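Local coordinates for Mgp-operon protein 3 (Mycoplasma pneumoniae, PDB 6RJ1) that probably takes part in adhesion of the bacterium to human host cells, as an immunodominant membrane-anchored surface protein, at residues A177-V185 / N660-T668. Numbering follows the deposited sequence.
Sequences AGLARVNGV and NSYGDDGVT
Arg181 meets Tyr662 and Asp664, in the loop before helix 666-673, through both backbone and side chain. Its N donates to Tyr662 O over 2.8 Å with an N-H...O angle of 158°, and its O accepts from Asp664 N at 2.8 Å, so both backbone polar groups are satisfied by the residues flanking Gly663. Beyond the backbone the arginine chain, bent at chi2 and chi3, brings Arg181 NH1 over the centre of one Tyr662 face, the guanidinium and ring planes 34° apart. CZ of Arg181 lies 4.1 Å from the centroid of the Tyr662 ring, 26° off its normal, which fits a cation-pi contact. Arg181 NE donates to Leu179 O at 3.0 Å from above the carbonyl plane, while NH1 forms a salt bridge with Glu167; the Tyr662 hydroxyl is hydrogen-bonded to Ser657 and Glu167, tying both polar ends to one carboxylate. Farther along, Asn183 ND2 reaches Asp665 OD1 only weakly, at 3.4 Å. Asp665 OD2 accepts from Val667 N, capping the N-terminus of helix 666-673, and Asp664 OD2 is hydrogen-bonded to Ser761 OG. The two backbone bonds around Gly663 define a single isolated beta bridge between two loops, followed at once by an aspartate N-cap opening helix 666-673.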
ATOM      1  N   ALA A 177      -3.622   0.269 -19.774  1.00 60.99           N
ATOM      2  CA  ALA A 177      -4.727  -0.507 -20.356  1.00 60.30           C
ATOM      3  C   ALA A 177      -4.954  -1.831 -19.607  1.00 64.11           C
ATOM      4  O   ALA A 177      -6.084  -2.331 -19.559  1.00 63.71           O
ATOM      5  CB  ALA A 177      -4.474  -0.768 -21.827  1.00 60.91           C
ATOM      6  N   GLY A 178      -3.884  -2.360 -19.012  1.00 60.02           N
ATOM      7  CA  GLY A 178      -3.928  -3.560 -18.188  1.00 59.64           C
ATOM      8  C   GLY A 178      -4.760  -3.320 -16.943  1.00 64.53           C
ATOM      9  O   GLY A 178      -5.417  -4.238 -16.471  1.00 65.14           O
ATOM     10  N   LEU A 179      -4.767  -2.082 -16.405  1.00 60.30           N
ATOM     11  CA  LEU A 179      -5.574  -1.736 -15.232  1.00 59.84           C
ATOM     12  C   LEU A 179      -7.048  -1.468 -15.591  1.00 63.92           C
ATOM     13  O   LEU A 179      -7.920  -1.612 -14.729  1.00 63.45           O
ATOM     14  CB  LEU A 179      -4.983  -0.520 -14.492  1.00 59.63           C
ATOM     15  CG  LEU A 179      -3.845  -0.716 -13.469  1.00 64.27           C
ATOM     16  CD1 LEU A 179      -3.798  -2.133 -12.872  1.00 64.20           C
ATOM     17  CD2 LEU A 179      -2.533  -0.292 -14.022  1.00 66.07           C
ATOM     18  N   ALA A 180      -7.314  -1.069 -16.855  1.00 60.78           N
ATOM     19  CA  ALA A 180      -8.641  -0.715 -17.377  1.00 60.75           C
ATOM     20  C   ALA A 180      -9.627  -1.885 -17.466  1.00 66.44           C
ATOM     21  O   ALA A 180      -9.386  -2.847 -18.190  1.00 66.76           O
ATOM     22  CB  ALA A 180      -8.510  -0.027 -18.732  1.00 61.14           C
ATOM     23  N   ARG A 181     -10.751  -1.780 -16.746  1.00 63.46           N
ATOM     24  CA  ARG A 181     -11.823  -2.775 -16.705  1.00 63.47           C
ATOM     25  C   ARG A 181     -13.080  -2.138 -17.296  1.00 68.77           C
ATOM     26  O   ARG A 181     -13.367  -0.981 -16.986  1.00 68.93           O
ATOM     27  CB  ARG A 181     -12.085  -3.177 -15.235  1.00 63.14           C
ATOM     28  CG  ARG A 181     -11.639  -4.582 -14.803  1.00 72.33           C
ATOM     29  CD  ARG A 181     -10.177  -4.947 -15.034  1.00 74.51           C
ATOM     30  NE  ARG A 181      -9.218  -4.248 -14.177  1.00 74.54           N
ATOM     31  CZ  ARG A 181      -8.462  -4.843 -13.255  1.00 86.83           C
ATOM     32  NH1 ARG A 181      -7.579  -4.142 -12.561  1.00 64.68           N
ATOM     33  NH2 ARG A 181      -8.580  -6.144 -13.027  1.00 78.39           N
ATOM     34  N   VAL A 182     -13.842  -2.882 -18.127  1.00 65.98           N
ATOM     35  CA  VAL A 182     -15.085  -2.385 -18.735  1.00 66.18           C
ATOM     36  C   VAL A 182     -16.057  -1.897 -17.650  1.00 71.34           C
ATOM     37  O   VAL A 182     -16.251  -2.572 -16.639  1.00 70.97           O
ATOM     38  CB  VAL A 182     -15.732  -3.386 -19.738  1.00 69.38           C
ATOM     39  CG1 VAL A 182     -17.054  -2.852 -20.289  1.00 68.38           C
ATOM     40  CG2 VAL A 182     -14.770  -3.702 -20.885  1.00 69.27           C
ATOM     41  N   ASN A 183     -16.589  -0.683 -17.840  1.00 68.49           N
ATOM     42  CA  ASN A 183     -17.520  -0.034 -16.922  1.00 67.75           C
ATOM     43  C   ASN A 183     -18.727  -0.892 -16.581  1.00 69.47           C
ATOM     44  O   ASN A 183     -19.289  -1.570 -17.446  1.00 68.12           O
ATOM     45  CB  ASN A 183     -18.015   1.288 -17.510  1.00 66.74           C
ATOM     46  CG  ASN A 183     -17.252   2.508 -17.103  1.00 78.15           C
ATOM     47  OD1 ASN A 183     -16.576   2.566 -16.064  1.00 71.14           O
ATOM     48  ND2 ASN A 183     -17.383   3.529 -17.917  1.00 73.40           N
ATOM     49  N   GLY A 184     -19.123  -0.813 -15.319  1.00 65.11           N
ATOM     50  CA  GLY A 184     -20.312  -1.467 -14.810  1.00 64.69           C
ATOM     51  C   GLY A 184     -21.560  -0.742 -15.278  1.00 69.00           C
ATOM     52  O   GLY A 184     -21.478   0.300 -15.939  1.00 70.08           O
ATOM     53  N   VAL A 185     -22.720  -1.301 -14.949  1.00 63.63           N
ATOM     54  CA  VAL A 185     -24.036  -0.784 -15.304  1.00 62.72           C
ATOM     55  C   VAL A 185     -24.327   0.571 -14.605  1.00 65.55           C
ATOM     56  O   VAL A 185     -23.825   0.796 -13.512  1.00 65.78           O
ATOM     57  CB  VAL A 185     -25.066  -1.911 -15.010  1.00 66.57           C
ATOM     58  CG1 VAL A 185     -26.442  -1.384 -14.651  1.00 66.37           C
ATOM     59  CG2 VAL A 185     -25.151  -2.873 -16.186  1.00 66.57           C
ATOM     60  N   ASN A 660     -10.279   2.010  -5.823  1.00 54.16           N
ATOM     61  CA  ASN A 660     -11.501   1.244  -5.544  1.00 54.68           C
ATOM     62  C   ASN A 660     -12.119   0.777  -6.856  1.00 60.54           C
ATOM     63  O   ASN A 660     -12.504  -0.382  -6.966  1.00 60.42           O
ATOM     64  CB  ASN A 660     -12.524   2.076  -4.751  1.00 53.59           C
ATOM     65  CG  ASN A 660     -12.432   1.909  -3.259  1.00 65.75           C
ATOM     66  OD1 ASN A 660     -11.385   1.547  -2.705  1.00 67.62           O
ATOM     67  ND2 ASN A 660     -13.531   2.171  -2.572  1.00 51.36           N
ATOM     68  N   SER A 661     -12.200   1.683  -7.851  1.00 58.50           N
ATOM     69  CA  SER A 661     -12.767   1.395  -9.167  1.00 58.35           C
ATOM     70  C   SER A 661     -11.704   1.379 -10.260  1.00 61.28           C
ATOM     71  O   SER A 661     -10.813   2.239 -10.286  1.00 60.30           O
ATOM     72  CB  SER A 661     -13.862   2.398  -9.518  1.00 61.00           C
ATOM     73  OG  SER A 661     -14.418   2.141 -10.798  1.00 65.60           O
ATOM     74  N   TYR A 662     -11.824   0.398 -11.168  1.00 56.54           N
ATOM     75  CA  TYR A 662     -10.961   0.218 -12.328  1.00 55.61           C
ATOM     76  C   TYR A 662     -11.752   0.471 -13.602  1.00 60.47           C
ATOM     77  O   TYR A 662     -11.297   0.105 -14.689  1.00 61.06           O
ATOM     78  CB  TYR A 662     -10.395  -1.201 -12.343  1.00 56.36           C
ATOM     79  CG  TYR A 662      -9.230  -1.426 -11.404  1.00 58.02           C
ATOM     80  CD1 TYR A 662      -8.052  -0.693 -11.536  1.00 60.68           C
ATOM     81  CD2 TYR A 662      -9.262  -2.444 -10.458  1.00 58.09           C
ATOM     82  CE1 TYR A 662      -6.947  -0.945 -10.721  1.00 61.57           C
ATOM     83  CE2 TYR A 662      -8.159  -2.715  -9.651  1.00 58.99           C
ATOM     84  CZ  TYR A 662      -7.004  -1.963  -9.787  1.00 65.26           C
ATOM     85  OH  TYR A 662      -5.924  -2.220  -8.987  1.00 65.05           O
ATOM     86  N   GLY A 663     -12.936   1.076 -13.455  1.00 57.17           N
ATOM     87  CA  GLY A 663     -13.842   1.390 -14.553  1.00 57.07           C
ATOM     88  C   GLY A 663     -13.177   2.277 -15.580  1.00 63.21           C
ATOM     89  O   GLY A 663     -12.760   3.390 -15.259  1.00 62.70           O
ATOM     90  N   ASP A 664     -13.027   1.760 -16.801  1.00 61.36           N
ATOM     91  CA  ASP A 664     -12.387   2.411 -17.943  1.00 61.92           C
ATOM     92  C   ASP A 664     -13.219   3.610 -18.414  1.00 68.17           C
ATOM     93  O   ASP A 664     -13.966   3.533 -19.393  1.00 67.79           O
ATOM     94  CB  ASP A 664     -12.150   1.374 -19.054  1.00 63.49           C
ATOM     95  CG  ASP A 664     -11.313   1.865 -20.204  1.00 78.18           C
ATOM     96  OD1 ASP A 664     -10.419   2.710 -19.970  1.00 78.63           O
ATOM     97  OD2 ASP A 664     -11.546   1.400 -21.343  1.00 86.53           O
ATOM     98  N   ASP A 665     -13.110   4.715 -17.666  1.00 66.21           N
ATOM     99  CA  ASP A 665     -13.849   5.955 -17.880  1.00 66.15           C
ATOM    100  C   ASP A 665     -12.978   7.166 -17.489  1.00 68.75           C
ATOM    101  O   ASP A 665     -11.923   7.007 -16.855  1.00 66.67           O
ATOM    102  CB  ASP A 665     -15.143   5.926 -17.036  1.00 68.43           C
ATOM    103  CG  ASP A 665     -16.170   6.976 -17.427  1.00 86.79           C
ATOM    104  OD1 ASP A 665     -16.824   6.805 -18.484  1.00 88.31           O
ATOM    105  OD2 ASP A 665     -16.313   7.972 -16.682  1.00 94.48           O
ATOM    106  N   GLY A 666     -13.442   8.353 -17.872  1.00 65.64           N
ATOM    107  CA  GLY A 666     -12.784   9.616 -17.572  1.00 65.92           C
ATOM    108  C   GLY A 666     -12.770   9.975 -16.098  1.00 70.44           C
ATOM    109  O   GLY A 666     -11.764  10.492 -15.608  1.00 69.99           O
ATOM    110  N   VAL A 667     -13.877   9.700 -15.377  1.00 67.84           N
ATOM    111  CA  VAL A 667     -14.011  10.034 -13.955  1.00 68.21           C
ATOM    112  C   VAL A 667     -12.908   9.351 -13.111  1.00 73.61           C
ATOM    113  O   VAL A 667     -12.272  10.026 -12.303  1.00 74.00           O
ATOM    114  CB  VAL A 667     -15.446   9.814 -13.404  1.00 71.90           C
ATOM    115  CG1 VAL A 667     -15.847   8.346 -13.389  1.00 72.05           C
ATOM    116  CG2 VAL A 667     -15.620  10.445 -12.028  1.00 71.54           C
ATOM    117  N   THR A 668     -12.633   8.061 -13.361  1.00 69.95           N
ATOM    118  CA  THR A 668     -11.598   7.286 -12.663  1.00 69.86           C
ATOM    119  C   THR A 668     -10.194   7.851 -12.952  1.00 72.82           C
ATOM    120  O   THR A 668      -9.359   7.897 -12.046  1.00 72.64           O
ATOM    121  CB  THR A 668     -11.746   5.798 -12.988  1.00 80.56           C
ATOM    122  OG1 THR A 668     -11.848   5.679 -14.400  1.00 84.88           O
ATOM    123  CG2 THR A 668     -12.994   5.185 -12.359  1.00 79.46           C
TER